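Large exoprotein involved in heme utilization or adhesion (Yersinia kristensenii ATCC 33638, PDB 5E3E) is the C-terminal toxin domain of a contact-dependent growth inhibition system, probably an RNA-cleaving nuclease of the RNase A superfamily, held here by its immunity protein. Local coordinates at residues B[40-52]-B[63-75]. Residues are numbered along the deposited sequence; the frame is centred on the assembly and turned at random.
With NA (sodium ion), chain G.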
loop_
_atom_site.group_PDB
_atom_site.type_symbol
_atom_site.label_atom_id
_atom_site.label_comp_id
_atom_site.label_asym_id
_atom_site.label_seq_id
_atom_site.Cartn_x
_atom_site.Cartn_y
_atom_site.Cartn_z
ATOM N N VAL B 40 13.850 0.811 11.788
ATOM C CA VAL B 40 13.003 -0.087 11.027
ATOM C C VAL B 40 13.333 -0.013 9.544
ATOM O O VAL B 40 13.469 -1.051 8.896
ATOM C CB VAL B 40 11.509 0.233 11.260
ATOM C CG1 VAL B 40 10.612 -0.507 10.278
ATOM C CG2 VAL B 40 11.115 -0.127 12.703
ATOM N N THR B 41 13.472 1.199 9.011
ATOM C CA THR B 41 13.812 1.371 7.609
ATOM C C THR B 41 15.104 0.647 7.272
ATOM O O THR B 41 15.153 -0.123 6.289
ATOM C CB THR B 41 13.958 2.861 7.216
ATOM O OG1 THR B 41 12.701 3.531 7.367
ATOM C CG2 THR B 41 14.416 2.981 5.782
ATOM N N SER B 42 16.144 0.862 8.091
ATOM C CA SER B 42 17.432 0.181 7.854
ATOM C C SER B 42 17.327 -1.335 7.947
ATOM O O SER B 42 17.863 -2.020 7.101
ATOM C CB SER B 42 18.523 0.664 8.811
ATOM O OG SER B 42 18.650 2.073 8.729
ATOM N N LYS B 43 16.644 -1.862 8.959
ATOM C CA LYS B 43 16.490 -3.325 9.092
ATOM C C LYS B 43 15.706 -3.940 7.916
ATOM O O LYS B 43 16.043 -5.013 7.412
ATOM C CB LYS B 43 15.827 -3.695 10.416
ATOM C CG LYS B 43 16.711 -3.424 11.632
ATOM C CD LYS B 43 16.040 -3.860 12.918
ATOM C CE LYS B 43 14.933 -2.907 13.321
ATOM N NZ LYS B 43 14.504 -3.108 14.726
ATOM N N ALA B 44 14.663 -3.256 7.473
ATOM C CA ALA B 44 13.854 -3.735 6.362
ATOM C C ALA B 44 14.670 -3.752 5.077
ATOM O O ALA B 44 14.585 -4.693 4.298
ATOM C CB ALA B 44 12.613 -2.861 6.185
ATOM N N ILE B 45 15.463 -2.720 4.836
ATOM C CA ILE B 45 16.306 -2.716 3.629
ATOM C C ILE B 45 17.352 -3.849 3.691
ATOM O O ILE B 45 17.545 -4.608 2.717
ATOM C CB ILE B 45 16.995 -1.357 3.429
ATOM C CG1 ILE B 45 15.978 -0.306 2.962
ATOM C CG2 ILE B 45 18.154 -1.486 2.425
ATOM C CD1 ILE B 45 16.421 1.119 3.229
ATOM N N ASP B 46 18.004 -3.978 4.835
ATOM C CA ASP B 46 19.053 -4.976 5.002
ATOM C C ASP B 46 18.519 -6.397 4.905
ATOM O O ASP B 46 19.143 -7.261 4.276
ATOM C CB ASP B 46 19.796 -4.788 6.326
ATOM C CG ASP B 46 20.677 -3.539 6.330
ATOM O OD1 ASP B 46 21.022 -3.020 5.241
ATOM O OD2 ASP B 46 21.029 -3.074 7.424
ATOM N N SER B 47 17.361 -6.658 5.490
ATOM C CA SER B 47 16.783 -7.996 5.387
ATOM C C SER B 47 16.127 -8.304 4.026
ATOM O O SER B 47 15.745 -9.452 3.784
ATOM C CB SER B 47 15.832 -8.268 6.549
ATOM O OG SER B 47 14.592 -7.647 6.365
ATOM N N ASN B 48 16.010 -7.309 3.139
ATOM C CA ASN B 48 15.422 -7.509 1.799
ATOM C C ASN B 48 16.389 -7.181 0.676
ATOM O O ASN B 48 15.973 -6.904 -0.451
ATOM C CB ASN B 48 14.178 -6.641 1.636
ATOM C CG ASN B 48 13.000 -7.174 2.414
ATOM O OD1 ASN B 48 12.292 -8.080 1.961
ATOM N ND2 ASN B 48 12.776 -6.612 3.584
ATOM N N GLN B 49 17.677 -7.211 0.970
ATOM C CA GLN B 49 18.660 -6.679 0.034
ATOM C C GLN B 49 18.715 -7.504 -1.240
ATOM O O GLN B 49 18.948 -6.954 -2.319
ATOM C CB GLN B 49 20.048 -6.597 0.679
ATOM C CG GLN B 49 21.046 -5.777 -0.127
ATOM C CD GLN B 49 20.591 -4.344 -0.316
ATOM O OE1 GLN B 49 20.286 -3.649 0.650
ATOM N NE2 GLN B 49 20.517 -3.903 -1.568
ATOM N N ALA B 50 18.477 -8.810 -1.117
ATOM C CA ALA B 50 18.417 -9.702 -2.285
ATOM C C ALA B 50 17.270 -9.349 -3.227
ATOM O O ALA B 50 17.447 -9.287 -4.448
ATOM C CB ALA B 50 18.295 -11.158 -1.829
ATOM N N LYS B 51 16.093 -9.143 -2.645
ATOM C CA LYS B 51 14.902 -8.669 -3.348
ATOM C C LYS B 51 15.105 -7.271 -4.013
ATOM O O LYS B 51 14.658 -7.033 -5.144
ATOM C CB LYS B 51 13.767 -8.627 -2.330
ATOM C CG LYS B 51 12.372 -8.464 -2.850
ATOM C CD LYS B 51 11.405 -8.467 -1.683
ATOM C CE LYS B 51 10.022 -8.047 -2.127
ATOM N NZ LYS B 51 9.092 -8.050 -0.960
ATOM N N ILE B 52 15.775 -6.354 -3.323
ATOM C CA ILE B 52 16.065 -5.036 -3.886
ATOM C C ILE B 52 17.033 -5.171 -5.081
ATOM O O ILE B 52 16.872 -4.504 -6.120
ATOM C CB ILE B 52 16.691 -4.097 -2.837
ATOM C CG1 ILE B 52 15.663 -3.751 -1.748
ATOM C CG2 ILE B 52 17.204 -2.817 -3.482
ATOM C CD1 ILE B 52 16.285 -3.171 -0.492
ATOM N N TYR B 63 7.708 0.622 -8.536
ATOM C CA TYR B 63 7.949 0.611 -7.079
ATOM C C TYR B 63 8.279 -0.790 -6.616
ATOM O O TYR B 63 8.023 -1.758 -7.334
ATOM C CB TYR B 63 6.700 1.125 -6.324
ATOM C CG TYR B 63 6.296 2.498 -6.796
ATOM C CD1 TYR B 63 5.455 2.662 -7.901
ATOM C CD2 TYR B 63 6.863 3.636 -6.231
ATOM C CE1 TYR B 63 5.122 3.923 -8.381
ATOM C CE2 TYR B 63 6.544 4.904 -6.695
ATOM C CZ TYR B 63 5.677 5.059 -7.763
ATOM O OH TYR B 63 5.348 6.312 -8.281
ATOM N N LEU B 64 8.765 -0.889 -5.391
ATOM C CA LEU B 64 8.975 -2.167 -4.710
ATOM C C LEU B 64 8.543 -2.046 -3.241
ATOM O O LEU B 64 8.920 -1.114 -2.538
ATOM C CB LEU B 64 10.436 -2.599 -4.778
ATOM C CG LEU B 64 10.793 -3.943 -4.092
ATOM C CD1 LEU B 64 10.288 -5.146 -4.879
ATOM C CD2 LEU B 64 12.284 -4.034 -3.886
ATOM N N GLU B 65 7.755 -3.018 -2.815
ATOM C CA GLU B 65 7.322 -3.178 -1.420
ATOM C C GLU B 65 8.335 -4.013 -0.661
ATOM O O GLU B 65 8.696 -5.106 -1.112
ATOM C CB GLU B 65 5.983 -3.937 -1.420
ATOM C CG GLU B 65 5.475 -4.376 -0.053
ATOM C CD GLU B 65 4.236 -5.253 -0.127
ATOM O OE1 GLU B 65 3.575 -5.324 -1.214
ATOM O OE2 GLU B 65 3.899 -5.846 0.948
ATOM N N ILE B 66 8.779 -3.541 0.506
ATOM C CA ILE B 66 9.601 -4.352 1.352
ATOM C C ILE B 66 8.988 -4.314 2.729
ATOM O O ILE B 66 8.662 -3.251 3.240
ATOM C CB ILE B 66 11.079 -3.932 1.384
ATOM C CG1 ILE B 66 11.249 -2.520 1.877
ATOM C CG2 ILE B 66 11.691 -4.060 -0.023
ATOM C CD1 ILE B 66 12.652 -2.184 2.340
ATOM N N ASP B 67 8.815 -5.489 3.295
ATOM C CA ASP B 67 8.118 -5.630 4.564
ATOM C C ASP B 67 9.089 -5.965 5.667
ATOM O O ASP B 67 10.204 -6.461 5.426
ATOM C CB ASP B 67 6.989 -6.655 4.421
ATOM C CG ASP B 67 5.901 -6.180 3.440
ATOM O OD1 ASP B 67 5.336 -5.088 3.661
ATOM O OD2 ASP B 67 5.631 -6.869 2.440
ATOM N N TYR B 68 8.689 -5.596 6.881
ATOM C CA TYR B 68 9.471 -5.746 8.084
ATOM C C TYR B 68 8.540 -6.441 9.064
ATOM O O TYR B 68 7.377 -6.042 9.197
ATOM C CB TYR B 68 9.824 -4.371 8.615
ATOM C CG TYR B 68 10.393 -4.347 10.026
ATOM C CD1 TYR B 68 11.734 -4.626 10.249
ATOM C CD2 TYR B 68 9.591 -4.037 11.117
ATOM C CE1 TYR B 68 12.256 -4.597 11.509
ATOM C CE2 TYR B 68 10.117 -3.979 12.403
ATOM C CZ TYR B 68 11.454 -4.272 12.586
ATOM O OH TYR B 68 12.017 -4.240 13.851
ATOM N N GLN B 69 9.026 -7.499 9.712
ATOM C CA GLN B 69 8.261 -8.204 10.707
ATOM C C GLN B 69 9.043 -8.180 12.032
ATOM O O GLN B 69 10.268 -8.299 12.055
ATOM C CB GLN B 69 7.993 -9.648 10.256
ATOM C CG GLN B 69 7.217 -9.758 8.937
ATOM C CD GLN B 69 8.103 -9.695 7.691
ATOM O OE1 GLN B 69 9.247 -10.192 7.689
ATOM N NE2 GLN B 69 7.573 -9.103 6.608
ATOM N N SER B 70 8.336 -7.953 13.127
ATOM C CA SER B 70 8.948 -8.049 14.450
ATOM C C SER B 70 7.904 -8.407 15.481
ATOM O O SER B 70 6.716 -8.498 15.137
ATOM C CB SER B 70 9.607 -6.712 14.829
ATOM O OG SER B 70 8.703 -5.829 15.503
ATOM N N ASN B 71 8.341 -8.588 16.737
ATOM C CA ASN B 71 7.450 -8.803 17.859
ATOM C C ASN B 71 7.606 -7.688 18.907
ATOM O O ASN B 71 7.354 -7.922 20.085
ATOM C CB ASN B 71 7.707 -10.180 18.524
ATOM C CG ASN B 71 7.519 -11.366 17.557
ATOM O OD1 ASN B 71 6.472 -11.510 16.925
ATOM N ND2 ASN B 71 8.525 -12.239 17.475
ATOM N N VAL B 72 8.022 -6.482 18.490
ATOM C CA VAL B 72 8.196 -5.341 19.401
ATOM C C VAL B 72 7.515 -4.124 18.753
ATOM O O VAL B 72 7.719 -3.867 17.567
ATOM C CB VAL B 72 9.693 -5.049 19.688
ATOM C CG1 VAL B 72 9.880 -3.762 20.457
ATOM C CG2 VAL B 72 10.317 -6.201 20.482
ATOM N N PRO B 73 6.678 -3.404 19.522
ATOM C CA PRO B 73 5.950 -2.268 18.937
ATOM C C PRO B 73 6.860 -1.194 18.415
ATOM O O PRO B 73 7.797 -0.763 19.100
ATOM C CB PRO B 73 5.113 -1.723 20.105
ATOM C CG PRO B 73 5.200 -2.715 21.187
ATOM C CD PRO B 73 6.421 -3.535 20.961
ATOM N N ILE B 74 6.559 -0.750 17.194
ATOM C CA ILE B 74 7.289 0.321 16.546
ATOM C C ILE B 74 6.415 1.516 16.206
ATOM O O ILE B 74 6.882 2.488 15.612
ATOM C CB ILE B 74 8.084 -0.212 15.307
ATOM C CG1 ILE B 74 7.215 -0.998 14.294
ATOM C CG2 ILE B 74 9.185 -1.137 15.760
ATOM C CD1 ILE B 74 5.995 -0.316 13.815
ATOM N N GLY B 75 5.150 1.493 16.615
ATOM C CA GLY B 75 4.228 2.549 16.316
ATOM C C GLY B 75 2.794 2.163 16.612
ATOM O O GLY B 75 2.538 1.169 17.352
HETATM NA NA NA G . 4.515 -8.794 14.241
HETATM O O HOH W 1 9.422 -7.955 2.082
HETATM O O HOH W 2 4.044 -9.781 16.308
HETATM O O HOH W 3 2.218 -8.402 13.688
HETATM O O HOH W 4 4.533 -10.748 13.084
#
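V40 lays its CG1 methyl over one face of the Y68 ring, 4.0 Å from the ring centroid, a CH-pi contact displaced toward the rim. Its other methyl, CG2, meets I74 CG2 at 3.8 Å. K43 runs obliquely past the same ring; a bend at chi3 brings its tip to the phenol, where NZ donates to Y68 OH at 2.9 Å. A44 and Y68 bring their CA atoms nearest across the two segments, and A44 CB meets Y68 CB at 4.0 Å. I66 CD1 lies against A44, 3.7 Å from A44 O, and also touches I45 CG1, while I66 CG2 packs against N48 CB.

This is the helix-on-sheet packing of an RNase A-superfamily toxin domain: strand 63-68 pairs with strand 86-97, and the segment 40-47 of helix 34-47 runs at 112° to strand 63-68. N48, in the break between the two helices, links the end of helix 34-47 to the strand through one amide. ND2 donates to A44 O at 2.7 Å, nearly straight (171°) and in the amide plane, and also to D67 O at 3.2 Å, less straight (150°); these two bonds fix the amide's rotation. A water joins N48 OD1, K51 NZ and D67 N. K51, with CG anti to the backbone N, extends fully, passing L64 CD1 and delivering NZ to E65 O at 3.0 Å. The E65 carboxylate instead forms a salt bridge with R15 of the CdiI immunity protein chain, and that of D67 pairs with R92. Farther along, S70 O joins T89 and N90 in binding sodium.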